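Local coordinates for protein alginate lyase AlgAT5 (Defluviitalea, PDB 5ZQI) that probably cleaves alginate by beta-elimination, as a polysaccharide lyase of family 7 built on a beta-sandwich, at residues Q149-L154 with T197-G202; H160-Q165 with M175-G180; N181-E186 with A193-D198; A239-Q244 with G257-Y262. All blocks are in the same frame, centred on the assembly; numbering follows the deposited sequence.

Interaction 1. Residues Q149-L154 with T197-G202; sequences QKITHL and TDYELG
Tyr199 and Gly202 take hold of both backbone polar atoms of Ile151. The amide N of Ile151 donates to Tyr199 OH at 3.0 Å in a nearly straight bond (168°), and the hydroxyl is also bonded to Thr203 O. The tyrosine CB-CG bond runs trans to the backbone N (chi1 -179°), which swings the ring in toward the strand and sets CE2 4.0 Å from Ile151 CB. Three residues on, Gly202 N donates to Ile151 O over 2.8 Å. Leu201 lids this tight part from the solvent side: its CD2 sits 3.4 Å from Ile151 O and 3.9 Å from Ile151 CG2, resting against Ile151 and Leu154, whose side chains it crosses. The Lys150 side is looser and wet. The extended lysine chain runs past Gly202 O, and a water bridges the two, 3.0 Å from Lys150 NZ and 2.8 Å from Gly202 O; NZ is also bonded to Tyr262 OH. The positive phi of Gly202 suits glycine. Opposite Glu258 the strand carries a classic beta bulge at Thr152 and His153. Segment 197-202 belongs to the connection from strand 190-194 of one sheet to strand 205-212 of the other, a sheet-to-sheet loop of the beta-sandwich.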
# COMPACT_ATOMS: atom_id res chain seq x y z
N GLN A 149 -3.37 -9.37 3.84
CA GLN A 149 -3.93 -8.23 4.56
C GLN A 149 -5.45 -8.35 4.63
O GLN A 149 -6.05 -9.22 4.00
CB GLN A 149 -3.51 -6.91 3.89
CG GLN A 149 -4.03 -6.74 2.43
CD GLN A 149 -3.57 -5.46 1.78
OE1 GLN A 149 -3.27 -4.48 2.46
NE2 GLN A 149 -3.48 -5.47 0.48
N LYS A 150 -6.06 -7.46 5.43
CA LYS A 150 -7.51 -7.28 5.42
C LYS A 150 -7.78 -5.80 5.54
O LYS A 150 -7.03 -5.08 6.20
CB LYS A 150 -8.19 -8.06 6.52
CG LYS A 150 -7.84 -7.61 7.92
CD LYS A 150 -8.52 -8.51 8.95
CE LYS A 150 -8.10 -8.13 10.35
NZ LYS A 150 -8.66 -9.11 11.34
N ILE A 151 -8.79 -5.30 4.83
CA ILE A 151 -9.19 -3.90 4.93
C ILE A 151 -10.30 -3.80 5.97
O ILE A 151 -11.27 -4.57 5.91
CB ILE A 151 -9.64 -3.35 3.57
CG1 ILE A 151 -8.54 -3.56 2.51
CG2 ILE A 151 -10.05 -1.87 3.72
CD1 ILE A 151 -9.06 -3.44 1.06
N THR A 152 -10.16 -2.89 6.94
CA THR A 152 -11.05 -2.88 8.09
C THR A 152 -11.95 -1.66 8.21
O THR A 152 -12.93 -1.72 8.97
CB THR A 152 -10.27 -3.04 9.40
OG1 THR A 152 -9.26 -2.03 9.50
CG2 THR A 152 -9.59 -4.40 9.47
N HIS A 153 -11.67 -0.57 7.49
CA HIS A 153 -12.48 0.63 7.66
C HIS A 153 -12.31 1.49 6.42
O HIS A 153 -11.24 1.54 5.81
CB HIS A 153 -12.07 1.41 8.92
CG HIS A 153 -13.12 2.34 9.44
ND1 HIS A 153 -14.04 1.99 10.40
CD2 HIS A 153 -13.34 3.65 9.16
CE1 HIS A 153 -14.81 3.02 10.67
NE2 HIS A 153 -14.42 4.04 9.92
N LEU A 154 -13.40 2.18 6.05
CA LEU A 154 -13.48 3.04 4.88
C LEU A 154 -14.06 4.38 5.26
O LEU A 154 -14.87 4.47 6.19
CB LEU A 154 -14.37 2.43 3.78
CG LEU A 154 -13.90 1.11 3.16
CD1 LEU A 154 -14.99 0.60 2.22
CD2 LEU A 154 -12.59 1.27 2.47
N THR A 197 -15.71 -8.67 -6.52
CA THR A 197 -16.87 -7.78 -6.57
C THR A 197 -17.77 -7.91 -5.35
O THR A 197 -18.82 -7.24 -5.28
CB THR A 197 -17.71 -8.04 -7.83
OG1 THR A 197 -18.08 -9.42 -7.90
CG2 THR A 197 -16.93 -7.66 -9.09
N ASP A 198 -17.37 -8.69 -4.35
CA ASP A 198 -18.17 -8.94 -3.15
C ASP A 198 -17.25 -8.94 -1.93
O ASP A 198 -17.26 -9.86 -1.12
CB ASP A 198 -18.94 -10.25 -3.29
CG ASP A 198 -19.85 -10.55 -2.10
OD1 ASP A 198 -20.63 -9.67 -1.65
OD2 ASP A 198 -19.82 -11.72 -1.63
N TYR A 199 -16.41 -7.92 -1.79
CA TYR A 199 -15.45 -7.87 -0.71
C TYR A 199 -16.09 -7.30 0.55
O TYR A 199 -16.57 -6.16 0.55
CB TYR A 199 -14.21 -7.04 -1.06
CG TYR A 199 -13.21 -7.03 0.07
CD1 TYR A 199 -12.35 -8.10 0.25
CD2 TYR A 199 -13.15 -5.99 0.98
CE1 TYR A 199 -11.46 -8.14 1.29
CE2 TYR A 199 -12.27 -6.02 2.04
CZ TYR A 199 -11.45 -7.12 2.21
OH TYR A 199 -10.59 -7.17 3.28
N GLU A 200 -16.08 -8.09 1.62
CA GLU A 200 -16.60 -7.66 2.91
C GLU A 200 -15.45 -7.25 3.83
O GLU A 200 -14.47 -7.97 3.96
CB GLU A 200 -17.42 -8.77 3.57
CG GLU A 200 -18.62 -9.22 2.79
CD GLU A 200 -19.38 -10.33 3.51
OE1 GLU A 200 -19.25 -10.41 4.75
OE2 GLU A 200 -20.09 -11.11 2.83
N LEU A 201 -15.59 -6.09 4.46
CA LEU A 201 -14.55 -5.59 5.34
C LEU A 201 -14.21 -6.65 6.38
O LEU A 201 -15.09 -7.35 6.90
CB LEU A 201 -14.98 -4.30 6.04
CG LEU A 201 -15.06 -3.04 5.15
CD1 LEU A 201 -15.67 -1.93 6.03
CD2 LEU A 201 -13.75 -2.67 4.55
N GLY A 202 -12.92 -6.74 6.69
CA GLY A 202 -12.41 -7.71 7.63
C GLY A 202 -11.98 -9.03 7.03
O GLY A 202 -11.47 -9.87 7.76
O HOH W 1 -11.42 -9.97 10.52

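Interaction 2. Residues H160-Q165 with M175-G180; sequences HVVVGQ and MIRLEG. With SO4 (sulfate ion), chain B.
Val161 and Leu178 form a hydrogen-bonded antiparallel pair, Val161 N to Leu178 O (3.0 Å) and Leu178 N to Val161 O (2.9 Å). Further along, Val163 N donates to Ile176 O while Ile176 N reaches Gly164 O at 2.8 Å, so the register slips by one at a beta bulge. Polar side chains gather on the face of His160, Arg177 and Glu179. Arg177 shares its guanidinium widely: NE makes a 2.8 Å salt bridge to Glu179 OE2, NH2 donates to sulfate O4 at 2.7 Å, and NH1 pairs with Glu186. NH2 also donates to His160 ND1 at 3.2 Å, arriving 32° out of the imidazole plane while ND1 lies near the guanidinium plane. Lys158 also reaches His160 ND1 and the sulfate. Glu179 lies over the imidazole, its CG 3.6 Å from the ring centroid and its carboxylate stacked at 13° to the ring plane. Apolar contacts pair Val162 CG2 with Met175 CE (3.7 Å) and Val163 CG2 with Ile176 CG2. Strand 241-243 flanks strand 160-167 on its other side, strand 182-187 continues the sheet beyond 172-179, and Val161, Val163 and Leu178 pack on Ile151 of strand 142-153 in the opposing sheet.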
# COMPACT_ATOMS: atom_id res chain seq x y z
N HIS A 160 -13.29 4.92 -0.45
CA HIS A 160 -12.24 4.50 -1.37
C HIS A 160 -10.88 4.46 -0.69
O HIS A 160 -10.45 5.46 -0.11
CB HIS A 160 -12.12 5.45 -2.57
CG HIS A 160 -13.33 5.58 -3.44
ND1 HIS A 160 -13.31 6.34 -4.59
CD2 HIS A 160 -14.58 5.06 -3.35
CE1 HIS A 160 -14.50 6.28 -5.17
NE2 HIS A 160 -15.28 5.50 -4.45
N VAL A 161 -10.18 3.33 -0.82
CA VAL A 161 -8.81 3.22 -0.31
C VAL A 161 -7.94 2.46 -1.29
O VAL A 161 -8.41 1.67 -2.12
CB VAL A 161 -8.74 2.54 1.08
CG1 VAL A 161 -9.53 3.32 2.13
CG2 VAL A 161 -9.17 1.07 0.97
N VAL A 162 -6.62 2.68 -1.16
CA VAL A 162 -5.59 1.99 -1.94
C VAL A 162 -4.67 1.28 -0.97
O VAL A 162 -4.19 1.88 -0.00
CB VAL A 162 -4.81 2.98 -2.84
CG1 VAL A 162 -3.52 2.36 -3.38
CG2 VAL A 162 -5.68 3.46 -4.02
N VAL A 163 -4.38 0.01 -1.26
CA VAL A 163 -3.67 -0.90 -0.37
C VAL A 163 -2.67 -1.74 -1.16
O VAL A 163 -2.74 -2.97 -1.23
CB VAL A 163 -4.69 -1.78 0.37
CG1 VAL A 163 -5.55 -0.90 1.31
CG2 VAL A 163 -5.54 -2.61 -0.56
N GLY A 164 -1.76 -1.06 -1.81
CA GLY A 164 -0.72 -1.69 -2.60
C GLY A 164 -0.55 -0.97 -3.91
O GLY A 164 -1.54 -0.67 -4.61
N GLN A 165 0.69 -0.66 -4.27
CA GLN A 165 0.96 0.01 -5.53
C GLN A 165 2.27 -0.44 -6.15
O GLN A 165 3.21 -0.88 -5.46
CB GLN A 165 1.09 1.53 -5.38
CG GLN A 165 0.03 2.22 -4.59
CD GLN A 165 0.21 3.73 -4.68
OE1 GLN A 165 0.33 4.28 -5.77
NE2 GLN A 165 0.25 4.41 -3.54
N MET A 175 -2.52 0.36 -8.93
CA MET A 175 -2.93 0.41 -7.54
C MET A 175 -3.99 -0.65 -7.25
O MET A 175 -4.86 -0.93 -8.08
CB MET A 175 -3.49 1.79 -7.14
CG MET A 175 -2.54 2.95 -7.43
SD MET A 175 -2.95 4.49 -6.60
CE MET A 175 -4.55 4.78 -7.33
N ILE A 176 -3.89 -1.25 -6.07
CA ILE A 176 -4.90 -2.15 -5.54
C ILE A 176 -5.91 -1.30 -4.79
O ILE A 176 -5.59 -0.73 -3.75
CB ILE A 176 -4.27 -3.22 -4.64
CG1 ILE A 176 -3.08 -3.90 -5.34
CG2 ILE A 176 -5.33 -4.27 -4.22
CD1 ILE A 176 -3.38 -4.57 -6.68
N ARG A 177 -7.14 -1.26 -5.28
CA ARG A 177 -8.12 -0.26 -4.87
C ARG A 177 -9.40 -0.94 -4.42
O ARG A 177 -9.91 -1.83 -5.10
CB ARG A 177 -8.39 0.69 -6.03
CG ARG A 177 -9.22 1.91 -5.67
CD ARG A 177 -9.15 2.95 -6.82
NE ARG A 177 -10.01 4.09 -6.51
CZ ARG A 177 -9.62 5.36 -6.44
NH1 ARG A 177 -8.40 5.70 -6.79
NH2 ARG A 177 -10.49 6.27 -6.09
N LEU A 178 -9.95 -0.47 -3.31
CA LEU A 178 -11.26 -0.89 -2.82
C LEU A 178 -12.18 0.31 -2.84
O LEU A 178 -11.86 1.35 -2.26
CB LEU A 178 -11.18 -1.48 -1.42
CG LEU A 178 -12.52 -2.01 -0.92
CD1 LEU A 178 -12.99 -3.27 -1.61
CD2 LEU A 178 -12.43 -2.24 0.61
N GLU A 179 -13.34 0.17 -3.49
CA GLU A 179 -14.40 1.17 -3.50
C GLU A 179 -15.62 0.41 -2.98
O GLU A 179 -16.21 -0.40 -3.71
CB GLU A 179 -14.63 1.75 -4.89
CG GLU A 179 -13.40 2.44 -5.44
CD GLU A 179 -13.60 3.10 -6.76
OE1 GLU A 179 -14.59 2.83 -7.47
OE2 GLU A 179 -12.72 3.91 -7.12
N GLY A 180 -16.00 0.63 -1.74
CA GLY A 180 -17.10 -0.12 -1.15
C GLY A 180 -16.79 -1.61 -1.09
O GLY A 180 -15.79 -2.02 -0.46
S SO4 B . -10.02 9.87 -7.53
O1 SO4 B . -11.38 10.11 -8.01
O2 SO4 B . -9.22 9.25 -8.59
O3 SO4 B . -9.41 11.13 -7.12
O4 SO4 B . -10.05 8.95 -6.40

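Interaction 3. Residues N181-E186 with A193-D198; sequences NHLFVE and ADLDTD
His182 points the NE2 edge of its ring at Asp194, NE2 donating to OD1 across 2.8 Å in an almost straight bond (172°). The two planes stand nearly perpendicular, 88° apart: OD1 lies in the plane of the imidazole, whereas NE2 approaches from above the carboxylate. A chi1 of -177° turns the histidine CG directly away from its own backbone N, and the imidazole extends across to the partner strand. Phe184, two residues on, lays CD1 over the centre of one imidazole face, 3.5 Å above its plane, and this ring carbon and the NE2 bond together probably hold the turn of the imidazole. Were His182 an alanine, Asp194 OD1 would probably lose this donor and the ring of Phe184 its cover on that side. Between these residues the hairpin of strands 182-187 and 190-194 carries a classic beta bulge, with Leu195 and Asp196 set opposite the single residue Leu183, whose O accepts from Leu195 N (2.8 Å) and Asp196 N (3.0 Å) on the same face of its carbonyl plane. The bulge turns Leu195 into the sandwich interior, where it crosses Leu183 and Val185 obliquely. Leu195 CD2 comes 3.7 Å from Val185 CG2, and Leu195 CB lies 4.1 Å from Leu183 CD2. Val218 and Tyr220 of the other sheet pack against this cluster. Asp196 OD1 bends back to accept from Asp198 N at 2.9 Å, an Asx turn, while its OD2 is bonded to the hydroxyl of Tyr220.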
# COMPACT_ATOMS: atom_id res chain seq x y z
N ASN A 181 -17.61 -2.45 -1.73
CA ASN A 181 -17.37 -3.88 -1.81
C ASN A 181 -16.64 -4.31 -3.09
O ASN A 181 -16.50 -5.52 -3.33
CB ASN A 181 -18.71 -4.64 -1.71
CG ASN A 181 -19.47 -4.33 -0.44
OD1 ASN A 181 -20.55 -3.73 -0.47
ND2 ASN A 181 -18.92 -4.75 0.69
N HIS A 182 -16.13 -3.36 -3.86
CA HIS A 182 -15.51 -3.59 -5.17
C HIS A 182 -13.99 -3.42 -5.07
O HIS A 182 -13.46 -2.30 -4.98
CB HIS A 182 -16.11 -2.63 -6.19
CG HIS A 182 -15.59 -2.82 -7.58
ND1 HIS A 182 -15.70 -1.85 -8.55
CD2 HIS A 182 -15.02 -3.90 -8.17
CE1 HIS A 182 -15.21 -2.33 -9.68
NE2 HIS A 182 -14.78 -3.56 -9.48
N LEU A 183 -13.27 -4.56 -5.12
CA LEU A 183 -11.81 -4.61 -5.05
C LEU A 183 -11.29 -4.88 -6.46
O LEU A 183 -11.67 -5.86 -7.08
CB LEU A 183 -11.40 -5.71 -4.08
CG LEU A 183 -9.92 -5.81 -3.80
CD1 LEU A 183 -9.38 -4.65 -2.98
CD2 LEU A 183 -9.53 -7.12 -3.09
N PHE A 184 -10.40 -4.00 -6.95
CA PHE A 184 -9.97 -4.05 -8.34
C PHE A 184 -8.59 -3.44 -8.48
O PHE A 184 -8.05 -2.84 -7.56
CB PHE A 184 -10.99 -3.35 -9.26
CG PHE A 184 -11.18 -1.88 -8.98
CD1 PHE A 184 -12.10 -1.46 -8.06
CD2 PHE A 184 -10.44 -0.93 -9.67
CE1 PHE A 184 -12.29 -0.11 -7.80
CE2 PHE A 184 -10.61 0.43 -9.41
CZ PHE A 184 -11.54 0.83 -8.49
N VAL A 185 -7.99 -3.67 -9.64
CA VAL A 185 -6.71 -3.08 -10.01
C VAL A 185 -7.00 -1.86 -10.86
O VAL A 185 -7.73 -1.96 -11.87
CB VAL A 185 -5.80 -4.07 -10.76
CG1 VAL A 185 -4.44 -3.46 -10.98
CG2 VAL A 185 -5.73 -5.38 -10.04
N GLU A 186 -6.44 -0.72 -10.46
CA GLU A 186 -6.58 0.55 -11.17
C GLU A 186 -5.26 0.94 -11.82
O GLU A 186 -4.17 0.71 -11.27
CB GLU A 186 -7.03 1.66 -10.21
CG GLU A 186 -7.62 2.86 -10.90
CD GLU A 186 -7.95 4.01 -9.94
OE1 GLU A 186 -7.00 4.59 -9.34
OE2 GLU A 186 -9.13 4.34 -9.78
N ALA A 193 -8.95 -4.51 -14.00
CA ALA A 193 -9.44 -5.86 -13.76
C ALA A 193 -10.04 -5.92 -12.37
O ALA A 193 -9.52 -5.30 -11.45
CB ALA A 193 -8.31 -6.88 -13.87
N ASP A 194 -11.10 -6.70 -12.23
CA ASP A 194 -11.67 -7.01 -10.94
C ASP A 194 -10.82 -8.02 -10.18
O ASP A 194 -10.31 -8.98 -10.76
CB ASP A 194 -13.08 -7.58 -11.13
CG ASP A 194 -14.10 -6.52 -11.50
OD1 ASP A 194 -13.78 -5.31 -11.44
OD2 ASP A 194 -15.23 -6.91 -11.86
N LEU A 195 -10.69 -7.81 -8.87
CA LEU A 195 -10.21 -8.85 -7.98
C LEU A 195 -11.37 -9.52 -7.23
O LEU A 195 -11.38 -10.73 -7.11
CB LEU A 195 -9.20 -8.27 -6.97
CG LEU A 195 -7.99 -7.55 -7.58
CD1 LEU A 195 -7.07 -7.05 -6.46
CD2 LEU A 195 -7.20 -8.46 -8.53
N ASP A 196 -12.34 -8.74 -6.76
CA ASP A 196 -13.42 -9.27 -5.93
C ASP A 196 -14.56 -8.26 -6.01
O ASP A 196 -14.40 -7.12 -5.56
CB ASP A 196 -12.96 -9.46 -4.48
CG ASP A 196 -13.90 -10.30 -3.65
OD1 ASP A 196 -15.10 -10.41 -4.02
OD2 ASP A 196 -13.45 -10.86 -2.61
N THR A 197 -15.71 -8.67 -6.52
CA THR A 197 -16.87 -7.78 -6.57
C THR A 197 -17.77 -7.91 -5.35
O THR A 197 -18.82 -7.24 -5.28
CB THR A 197 -17.71 -8.04 -7.83
OG1 THR A 197 -18.08 -9.42 -7.90
CG2 THR A 197 -16.93 -7.66 -9.09
N ASP A 198 -17.37 -8.69 -4.35
CA ASP A 198 -18.17 -8.94 -3.15
C ASP A 198 -17.25 -8.94 -1.93
O ASP A 198 -17.26 -9.86 -1.12
CB ASP A 198 -18.94 -10.25 -3.29
CG ASP A 198 -19.85 -10.55 -2.10
OD1 ASP A 198 -20.63 -9.67 -1.65
OD2 ASP A 198 -19.82 -11.72 -1.63

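Interaction 4. Residues A239-Q244 with G257-Y262; sequences AGMYTQ and GENEIY
Asn259 ND2 is hydrogen-bonded to Gln149 OE1 of the neighbouring strand, and it lies 3.1 Å from Gly240 O across the contact. The other amide atom, OD1, faces Met241, with CB of the methionine 3.4 Å away. Met241 contributes the largest share of the packing. Its chain bends at both chi2 (51°) and chi3 (58°), folding back along the opposing backbone instead of extending past it. CG comes 3.5 Å from Gly257 O, the sulfur passes over Gly257 CA, and CE ends 3.5 Å from Glu258 C while also touching Asn259 CB. Gly257 has no side chain, which leaves room for both Met241 SD and Thr243 OG1; a CB there would collide with the two. At the far end Ile261 CD1 reaches Ala239 CB at 4.3 Å and lies against the backbone of Gly240. Replacing Met241 with an alanine would probably open a gap over Gly257 and Glu258 and leave the side chain of Asn259 less firmly packed. The short axes of strands 241-243 and 257-261 run nearly antiparallel, 164° apart, and approach to 6.9 Å: these are strands of the two opposing sheets, packed face to face in the core of the sandwich. Cohesion here therefore rests largely on van der Waals packing of the methionine against the opposing backbone, while two buried polar atoms find their partners outside the contact, Asn259 ND2 at Gln149 in its own sheet and Thr243 OG1 at Ala106 O across the sandwich.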
# COMPACT_ATOMS: atom_id res chain seq x y z
N ALA A 239 3.05 -0.23 0.06
CA ALA A 239 2.03 -1.01 0.75
C ALA A 239 1.65 -0.27 2.02
O ALA A 239 2.48 0.38 2.65
CB ALA A 239 2.54 -2.42 1.09
N GLY A 240 0.39 -0.42 2.41
CA GLY A 240 -0.13 0.23 3.59
C GLY A 240 -1.51 0.76 3.32
O GLY A 240 -2.33 0.07 2.68
N MET A 241 -1.78 1.98 3.77
CA MET A 241 -3.09 2.61 3.59
C MET A 241 -2.96 3.98 2.95
O MET A 241 -2.32 4.88 3.50
CB MET A 241 -3.80 2.72 4.96
CG MET A 241 -5.11 3.52 4.96
SD MET A 241 -6.30 3.00 3.68
CE MET A 241 -6.52 1.27 4.11
N TYR A 242 -3.59 4.14 1.78
CA TYR A 242 -3.62 5.40 1.02
C TYR A 242 -5.09 5.74 0.84
O TYR A 242 -5.79 5.16 0.00
CB TYR A 242 -2.88 5.22 -0.30
CG TYR A 242 -2.70 6.44 -1.16
CD1 TYR A 242 -2.78 7.73 -0.64
CD2 TYR A 242 -2.42 6.29 -2.51
CE1 TYR A 242 -2.57 8.85 -1.45
CE2 TYR A 242 -2.23 7.39 -3.30
CZ TYR A 242 -2.30 8.64 -2.77
OH TYR A 242 -2.11 9.76 -3.60
N THR A 243 -5.58 6.63 1.71
CA THR A 243 -7.02 6.93 1.77
C THR A 243 -7.42 7.90 0.68
O THR A 243 -6.97 9.04 0.67
CB THR A 243 -7.36 7.49 3.14
OG1 THR A 243 -6.97 6.51 4.13
CG2 THR A 243 -8.85 7.75 3.27
N GLN A 244 -8.31 7.48 -0.23
CA GLN A 244 -8.66 8.33 -1.38
C GLN A 244 -9.86 9.22 -1.06
O GLN A 244 -10.84 9.28 -1.79
CB GLN A 244 -8.95 7.49 -2.62
CG GLN A 244 -7.91 6.45 -2.93
CD GLN A 244 -6.62 7.04 -3.38
OE1 GLN A 244 -6.54 7.56 -4.49
NE2 GLN A 244 -5.59 6.94 -2.55
N GLY A 257 -9.56 5.55 6.43
CA GLY A 257 -9.27 4.21 5.93
C GLY A 257 -8.31 3.50 6.86
O GLY A 257 -7.42 4.12 7.46
N GLU A 258 -8.49 2.19 6.99
CA GLU A 258 -7.63 1.39 7.84
C GLU A 258 -7.52 -0.02 7.26
O GLU A 258 -8.50 -0.58 6.76
CB GLU A 258 -8.15 1.34 9.27
CG GLU A 258 -7.21 0.64 10.26
CD GLU A 258 -7.70 0.81 11.67
OE1 GLU A 258 -8.37 -0.13 12.18
OE2 GLU A 258 -7.46 1.87 12.30
N ASN A 259 -6.31 -0.58 7.36
CA ASN A 259 -6.08 -1.98 7.02
C ASN A 259 -5.07 -2.60 7.98
O ASN A 259 -4.41 -1.91 8.77
CB ASN A 259 -5.66 -2.14 5.54
CG ASN A 259 -4.28 -1.58 5.25
OD1 ASN A 259 -3.84 -0.60 5.82
ND2 ASN A 259 -3.58 -2.24 4.34
N GLU A 260 -4.97 -3.92 7.94
CA GLU A 260 -4.07 -4.69 8.78
C GLU A 260 -3.30 -5.63 7.86
O GLU A 260 -3.91 -6.39 7.09
CB GLU A 260 -4.84 -5.48 9.85
CG GLU A 260 -5.64 -4.59 10.79
CD GLU A 260 -6.21 -5.30 12.01
OE1 GLU A 260 -5.77 -6.45 12.31
OE2 GLU A 260 -7.08 -4.70 12.66
N ILE A 261 -1.97 -5.54 7.91
CA ILE A 261 -1.08 -6.38 7.09
C ILE A 261 -0.47 -7.45 8.00
O ILE A 261 0.24 -7.14 8.96
CB ILE A 261 0.02 -5.56 6.37
CG1 ILE A 261 -0.64 -4.52 5.47
CG2 ILE A 261 0.98 -6.51 5.63
CD1 ILE A 261 0.35 -3.73 4.59
N TYR A 262 -0.70 -8.71 7.64
CA TYR A 262 -0.20 -9.88 8.35
C TYR A 262 1.15 -10.35 7.85
O TYR A 262 1.99 -10.77 8.65
CB TYR A 262 -1.21 -11.03 8.21
CG TYR A 262 -2.47 -10.86 8.99
CD1 TYR A 262 -3.50 -10.05 8.53
CD2 TYR A 262 -2.63 -11.48 10.22
CE1 TYR A 262 -4.57 -9.85 9.28
CE2 TYR A 262 -3.76 -11.33 10.96
CZ TYR A 262 -4.69 -10.50 10.53
OH TYR A 262 -5.90 -10.35 11.26

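Gln149 ties three contacts together: besides its bond to interaction 4, its NE2 lies 3.1 Å from Val163 O of interaction 2. Interactions 1 and 4 also share a sheet, Thr152 N reaching Glu258 O at 2.8 Å. Across the sandwich, Ile151 CD1 of interaction 1 packs 3.6 Å from Leu178 CD2 of interaction 2. Interactions 2 and 3 are successive hairpins of the other sheet, joined by Arg177 O and Phe184 N at 2.9 Å; on its far flank interaction 2 meets 239-244, His160 O lying 2.9 Å from Gln244 N. In this family the substrate groove lies on the concave sheet, so the face bearing His160, Arg177 and Gln165 probably looks toward it. Interactions 3 and 4 stay apart, centres about 16 Å from each other.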